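Local structure of chromosome-partitioning ATPase Soj (1WCV) at residues 7-13 against 134-140; 50-55 against 80-85. The protein hydrolyses ATP and, when bound to ATP, assembles cooperatively on double-stranded DNA as nucleoprotein filaments, probably serving chromosome partitioning. All coordinates share one frame; numbering follows the deposited sequence.

In the fold
Both contacts are buried and both reach the same mixed beta-sheet, yet they share no segment: their centres lie about 18 Å apart and their nearest atoms about 10 Å apart. Contact 1 joins two neighbouring parallel strands, 8-11 and 136-142, close to the centre of the chain, and its chemistry is mainly a ladder of backbone hydrogen bonds, closed by a glutamate at one end and an asparagine at the other. Contact 2 lies farther out, where the end of helix 48-52 and the turn after it pack on strand 80-83. Here no strands pair; branched aliphatic groups and one aromatic ring do most of the touching, and a single hydrogen bond crosses between the segments.

Contact 1 (7-13 against 134-140); sequences RRIALAN and AEGVVVP
Glu135 presents its flat carboxylate to the start of segment 7-13: Arg7 N meets OE1 at 2.7 Å nearly end-on to the C-O bond, while Arg8 N approaches the same OE1 from 41° above the carboxylate plane. Water 1 donates to Glu135 OE2 and sits over one face of the Arg8 guanidinium, toward its rim; OE2 also touches Arg8 CD, but no guanidinium N-H points at it. This clasp opens a parallel pairing within the P-loop NTPase sheet, strand 8-11 lying between 114-118 and 136-142 and leading into the ATP-binding loop. A bend at chi2 (101°) swings Glu135's carboxylate back to that strand, and an alanine here would probably leave the N-H groups of Arg7 and Arg8 without their shared acceptor. Arg7 carries its own charge away to a salt bridge with Asp109.

Arg8 O takes two bonds, from Glu135 N and Gly136 N; the ladder continues through Ala10 N to Gly136 O (2.9 Å), Val138 N to Ala10 O (2.9 Å) and Ala12 N to Val138 O. Leu11 and Val138 lie side by side, CD1 to CB 3.7 Å, on the face where helix 18-33 covers Leu11 and Pro140. On the other face Ala10 CB lies 3.8 Å from Ala134 CB, a close approach that the small size of both alanines permits. At the far end the Asn13 amide, with Pro140 O in its plane, gives ND2 to that oxygen at 2.8 Å.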
loop_
_atom_site.group_PDB
_atom_site.type_symbol
_atom_site.label_atom_id
_atom_site.label_comp_id
_atom_site.label_asym_id
_atom_site.label_seq_id
_atom_site.Cartn_x
_atom_site.Cartn_y
_atom_site.Cartn_z
ATOM N N ARG A 7 -0.480 -17.323 14.084
ATOM C CA ARG A 7 0.940 -17.627 14.188
ATOM C C ARG A 7 1.382 -18.364 12.925
ATOM O O ARG A 7 2.474 -18.132 12.398
ATOM C CB ARG A 7 1.189 -18.492 15.429
ATOM C CG ARG A 7 2.615 -18.458 15.955
ATOM C CD ARG A 7 2.709 -19.158 17.306
ATOM N NE ARG A 7 2.345 -20.565 17.198
ATOM C CZ ARG A 7 3.128 -21.500 16.673
ATOM N NH1 ARG A 7 2.706 -22.753 16.609
ATOM N NH2 ARG A 7 4.340 -21.189 16.237
ATOM N N ARG A 8 0.519 -19.249 12.436
ATOM C CA ARG A 8 0.802 -20.018 11.227
ATOM C C ARG A 8 0.072 -19.406 10.043
ATOM O O ARG A 8 -1.146 -19.225 10.076
ATOM C CB ARG A 8 0.360 -21.468 11.399
ATOM C CG ARG A 8 1.160 -22.221 12.439
ATOM C CD ARG A 8 0.560 -23.583 12.687
ATOM N NE ARG A 8 1.289 -24.326 13.707
ATOM C CZ ARG A 8 0.853 -25.458 14.247
ATOM N NH1 ARG A 8 1.574 -26.077 15.170
ATOM N NH2 ARG A 8 -0.312 -25.963 13.866
ATOM N N ILE A 9 0.833 -19.096 9.000
ATOM C CA ILE A 9 0.281 -18.490 7.802
ATOM C C ILE A 9 0.574 -19.350 6.580
ATOM O O ILE A 9 1.729 -19.657 6.275
ATOM C CB ILE A 9 0.885 -17.076 7.586
ATOM C CG1 ILE A 9 0.573 -16.194 8.799
ATOM C CG2 ILE A 9 0.333 -16.454 6.317
ATOM C CD1 ILE A 9 1.317 -14.860 8.803
ATOM N N ALA A 10 -0.484 -19.743 5.883
ATOM C CA ALA A 10 -0.328 -20.548 4.690
ATOM C C ALA A 10 -0.332 -19.614 3.490
ATOM O O ALA A 10 -1.111 -18.661 3.445
ATOM C CB ALA A 10 -1.484 -21.547 4.570
ATOM N N LEU A 11 0.569 -19.875 2.549
ATOM C CA LEU A 11 0.645 -19.115 1.306
ATOM C C LEU A 11 0.029 -20.089 0.308
ATOM O O LEU A 11 0.594 -21.159 0.058
ATOM C CB LEU A 11 2.098 -18.827 0.920
ATOM C CG LEU A 11 2.936 -17.839 1.748
ATOM C CD1 LEU A 11 2.302 -16.471 1.711
ATOM C CD2 LEU A 11 3.076 -18.337 3.176
ATOM N N ALA A 12 -1.132 -19.743 -0.242
ATOM C CA ALA A 12 -1.796 -20.643 -1.176
ATOM C C ALA A 12 -2.655 -19.935 -2.207
ATOM O O ALA A 12 -3.223 -18.882 -1.944
ATOM C CB ALA A 12 -2.660 -21.630 -0.404
ATOM N N ASN A 13 -2.717 -20.517 -3.398
ATOM C CA ASN A 13 -3.575 -20.006 -4.454
ATOM C C ASN A 13 -3.976 -21.220 -5.272
ATOM O O ASN A 13 -3.500 -22.327 -5.028
ATOM C CB ASN A 13 -2.879 -18.946 -5.321
ATOM C CG ASN A 13 -1.604 -19.446 -5.938
ATOM O OD1 ASN A 13 -1.407 -20.647 -6.090
ATOM N ND2 ASN A 13 -0.732 -18.527 -6.311
ATOM N N ALA A 134 -2.967 -24.029 9.442
ATOM C CA ALA A 134 -2.792 -22.584 9.537
ATOM C C ALA A 134 -3.939 -21.846 10.212
ATOM O O ALA A 134 -5.033 -22.375 10.361
ATOM C CB ALA A 134 -2.580 -22.010 8.139
ATOM N N GLU A 135 -3.674 -20.610 10.629
ATOM C CA GLU A 135 -4.707 -19.779 11.224
ATOM C C GLU A 135 -5.003 -18.651 10.228
ATOM O O GLU A 135 -6.121 -18.150 10.149
ATOM C CB GLU A 135 -4.246 -19.188 12.555
ATOM C CG GLU A 135 -4.063 -20.198 13.675
ATOM C CD GLU A 135 -2.612 -20.564 13.898
ATOM O OE1 GLU A 135 -1.778 -19.640 13.981
ATOM O OE2 GLU A 135 -2.304 -21.770 13.998
ATOM N N GLY A 136 -3.987 -18.270 9.457
ATOM C CA GLY A 136 -4.165 -17.208 8.477
ATOM C C GLY A 136 -3.702 -17.651 7.106
ATOM O O GLY A 136 -2.822 -18.500 6.989
ATOM N N VAL A 137 -4.301 -17.087 6.061
ATOM C CA VAL A 137 -3.921 -17.434 4.697
ATOM C C VAL A 137 -3.637 -16.187 3.874
ATOM O O VAL A 137 -4.382 -15.212 3.947
ATOM C CB VAL A 137 -5.048 -18.205 3.960
ATOM C CG1 VAL A 137 -4.583 -18.598 2.567
ATOM C CG2 VAL A 137 -5.458 -19.439 4.755
ATOM N N VAL A 138 -2.546 -16.219 3.114
ATOM C CA VAL A 138 -2.198 -15.124 2.215
ATOM C C VAL A 138 -2.316 -15.764 0.840
ATOM O O VAL A 138 -1.680 -16.787 0.570
ATOM C CB VAL A 138 -0.761 -14.615 2.423
ATOM C CG1 VAL A 138 -0.366 -13.682 1.272
ATOM C CG2 VAL A 138 -0.664 -13.862 3.741
ATOM N N VAL A 139 -3.152 -15.175 -0.010
ATOM C CA VAL A 139 -3.400 -15.691 -1.355
ATOM C C VAL A 139 -2.696 -14.796 -2.362
ATOM O O VAL A 139 -3.182 -13.714 -2.674
ATOM C CB VAL A 139 -4.914 -15.692 -1.663
ATOM C CG1 VAL A 139 -5.173 -16.345 -3.033
ATOM C CG2 VAL A 139 -5.672 -16.432 -0.559
ATOM N N PRO A 140 -1.527 -15.232 -2.865
ATOM C CA PRO A 140 -0.763 -14.452 -3.842
ATOM C C PRO A 140 -1.299 -14.744 -5.234
ATOM O O PRO A 140 -1.340 -15.896 -5.659
ATOM C CB PRO A 140 0.673 -14.960 -3.659
ATOM C CG PRO A 140 0.644 -15.686 -2.300
ATOM C CD PRO A 140 -0.703 -16.330 -2.338
HETATM O O HOH W 1 -0.349 -22.124 16.122
#

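Contact 2 (50-55 against 80-85); sequences TSGLGV and FHLLPA
Val55 and Leu82 reach toward each other tip to tip, Val55 CG2 meeting Leu82 CD2 at 3.7 Å. Leu53 and Phe80 also come from opposite directions, but the ring receives the leucine at its edge: Leu53 CD1 lies near the ring plane, 4.0 Å from Phe80 CE2. With CG set between the backbone N and the carbonyl carbon (chi1 56°), Phe80 brings the end of its ring nearer to the helix segment than its first bond would suggest. The same Leu53 CD1 rests 4.0 Å from Leu82 CD2, the two leucines passing at a slant. The fork of Leu82 suits the place: CD2 meets both Val55 and Leu53, and CD1 also lies against Leu53 CD1.

These groups fill the space between the end of helix 48-52 and strand 80-83, a strand next to 38-42 in the P-loop NTPase sheet; Leu53 also touches Ile25 of helix 18-33. The helix closes in a Schellman motif: Val55 N bonds to Thr50 O and Gly54 N to Ser51 O. Gly54 takes the positive phi (68°) that glycine readily adopts, and beyond this turn Val55 faces the strand.

Thr50 uses both of its branches. Its CG2, anti to the backbone N, packs at an angle against Pro84, a rigid apolar ring just past the strand, and lies 3.7 Å from Pro84 CB. Its OG1 hydrogen-bonds to Asp42 OD2 of strand 38-42 and accepts a hydrogen bond from Ala85 N at 3.1 Å.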
loop_
_atom_site.group_PDB
_atom_site.type_symbol
_atom_site.label_atom_id
_atom_site.label_comp_id
_atom_site.label_asym_id
_atom_site.label_seq_id
_atom_site.Cartn_x
_atom_site.Cartn_y
_atom_site.Cartn_z
ATOM N N THR A 50 12.584 -24.160 -1.460
ATOM C CA THR A 50 13.866 -24.711 -1.033
ATOM C C THR A 50 14.966 -24.392 -2.044
ATOM O O THR A 50 16.075 -23.999 -1.682
ATOM C CB THR A 50 13.784 -26.241 -0.872
ATOM O OG1 THR A 50 12.741 -26.571 0.051
ATOM C CG2 THR A 50 15.112 -26.789 -0.346
ATOM N N SER A 51 14.654 -24.579 -3.318
ATOM C CA SER A 51 15.599 -24.303 -4.384
ATOM C C SER A 51 15.806 -22.795 -4.515
ATOM O O SER A 51 16.887 -22.331 -4.893
ATOM C CB SER A 51 15.070 -24.874 -5.700
ATOM O OG SER A 51 15.949 -24.578 -6.768
ATOM N N GLY A 52 14.767 -22.033 -4.190
ATOM C CA GLY A 52 14.860 -20.588 -4.291
ATOM C C GLY A 52 15.754 -20.022 -3.210
ATOM O O GLY A 52 16.146 -18.854 -3.247
ATOM N N LEU A 53 16.079 -20.866 -2.240
ATOM C CA LEU A 53 16.924 -20.471 -1.128
ATOM C C LEU A 53 18.309 -21.113 -1.210
ATOM O O LEU A 53 19.111 -20.993 -0.286
ATOM C CB LEU A 53 16.237 -20.833 0.187
ATOM C CG LEU A 53 15.026 -19.948 0.515
ATOM C CD1 LEU A 53 14.345 -20.440 1.780
ATOM C CD2 LEU A 53 15.489 -18.503 0.679
ATOM N N GLY A 54 18.578 -21.788 -2.324
ATOM C CA GLY A 54 19.868 -22.428 -2.523
ATOM C C GLY A 54 20.136 -23.605 -1.603
ATOM O O GLY A 54 21.289 -23.977 -1.382
ATOM N N VAL A 55 19.074 -24.193 -1.065
ATOM C CA VAL A 55 19.215 -25.329 -0.168
ATOM C C VAL A 55 19.110 -26.646 -0.926
ATOM O O VAL A 55 18.349 -26.771 -1.886
ATOM C CB VAL A 55 18.151 -25.291 0.949
ATOM C CG1 VAL A 55 18.240 -26.544 1.811
ATOM C CG2 VAL A 55 18.356 -24.049 1.804
ATOM N N PHE A 80 16.349 -16.670 8.988
ATOM C CA PHE A 80 15.233 -17.492 9.452
ATOM C C PHE A 80 15.531 -18.976 9.282
ATOM O O PHE A 80 16.630 -19.350 8.881
ATOM C CB PHE A 80 13.923 -17.130 8.729
ATOM C CG PHE A 80 13.993 -17.218 7.228
ATOM C CD1 PHE A 80 14.503 -16.165 6.477
ATOM C CD2 PHE A 80 13.521 -18.348 6.561
ATOM C CE1 PHE A 80 14.542 -16.229 5.087
ATOM C CE2 PHE A 80 13.554 -18.425 5.169
ATOM C CZ PHE A 80 14.064 -17.365 4.428
ATOM N N HIS A 81 14.559 -19.822 9.605
ATOM C CA HIS A 81 14.748 -21.262 9.476
ATOM C C HIS A 81 13.834 -21.865 8.418
ATOM O O HIS A 81 12.658 -21.522 8.337
ATOM C CB HIS A 81 14.497 -21.953 10.820
ATOM C CG HIS A 81 15.534 -21.656 11.860
ATOM N ND1 HIS A 81 15.440 -22.120 13.155
ATOM C CD2 HIS A 81 16.687 -20.950 11.795
ATOM C CE1 HIS A 81 16.493 -21.711 13.842
ATOM N NE2 HIS A 81 17.265 -21.000 13.041
ATOM N N LEU A 82 14.392 -22.761 7.612
ATOM C CA LEU A 82 13.647 -23.442 6.556
ATOM C C LEU A 82 13.549 -24.946 6.793
ATOM O O LEU A 82 14.547 -25.604 7.080
ATOM C CB LEU A 82 14.320 -23.224 5.199
ATOM C CG LEU A 82 13.825 -24.150 4.077
ATOM C CD1 LEU A 82 12.502 -23.622 3.502
ATOM C CD2 LEU A 82 14.875 -24.246 2.988
ATOM N N LEU A 83 12.335 -25.478 6.689
ATOM C CA LEU A 83 12.113 -26.914 6.816
ATOM C C LEU A 83 11.927 -27.270 5.343
ATOM O O LEU A 83 10.836 -27.143 4.795
ATOM C CB LEU A 83 10.838 -27.203 7.606
ATOM C CG LEU A 83 10.801 -28.547 8.338
ATOM C CD1 LEU A 83 9.380 -28.837 8.781
ATOM C CD2 LEU A 83 11.304 -29.660 7.431
ATOM N N PRO A 84 13.012 -27.689 4.677
ATOM C CA PRO A 84 13.022 -28.052 3.261
ATOM C C PRO A 84 12.121 -29.181 2.787
ATOM O O PRO A 84 11.606 -29.976 3.574
ATOM C CB PRO A 84 14.495 -28.349 3.002
ATOM C CG PRO A 84 14.933 -28.927 4.289
ATOM C CD PRO A 84 14.315 -27.996 5.296
ATOM N N ALA A 85 11.941 -29.221 1.472
ATOM C CA ALA A 85 11.138 -30.237 0.819
ATOM C C ALA A 85 12.075 -30.986 -0.113
ATOM O O ALA A 85 13.040 -30.415 -0.629
ATOM C CB ALA A 85 10.007 -29.591 0.027
#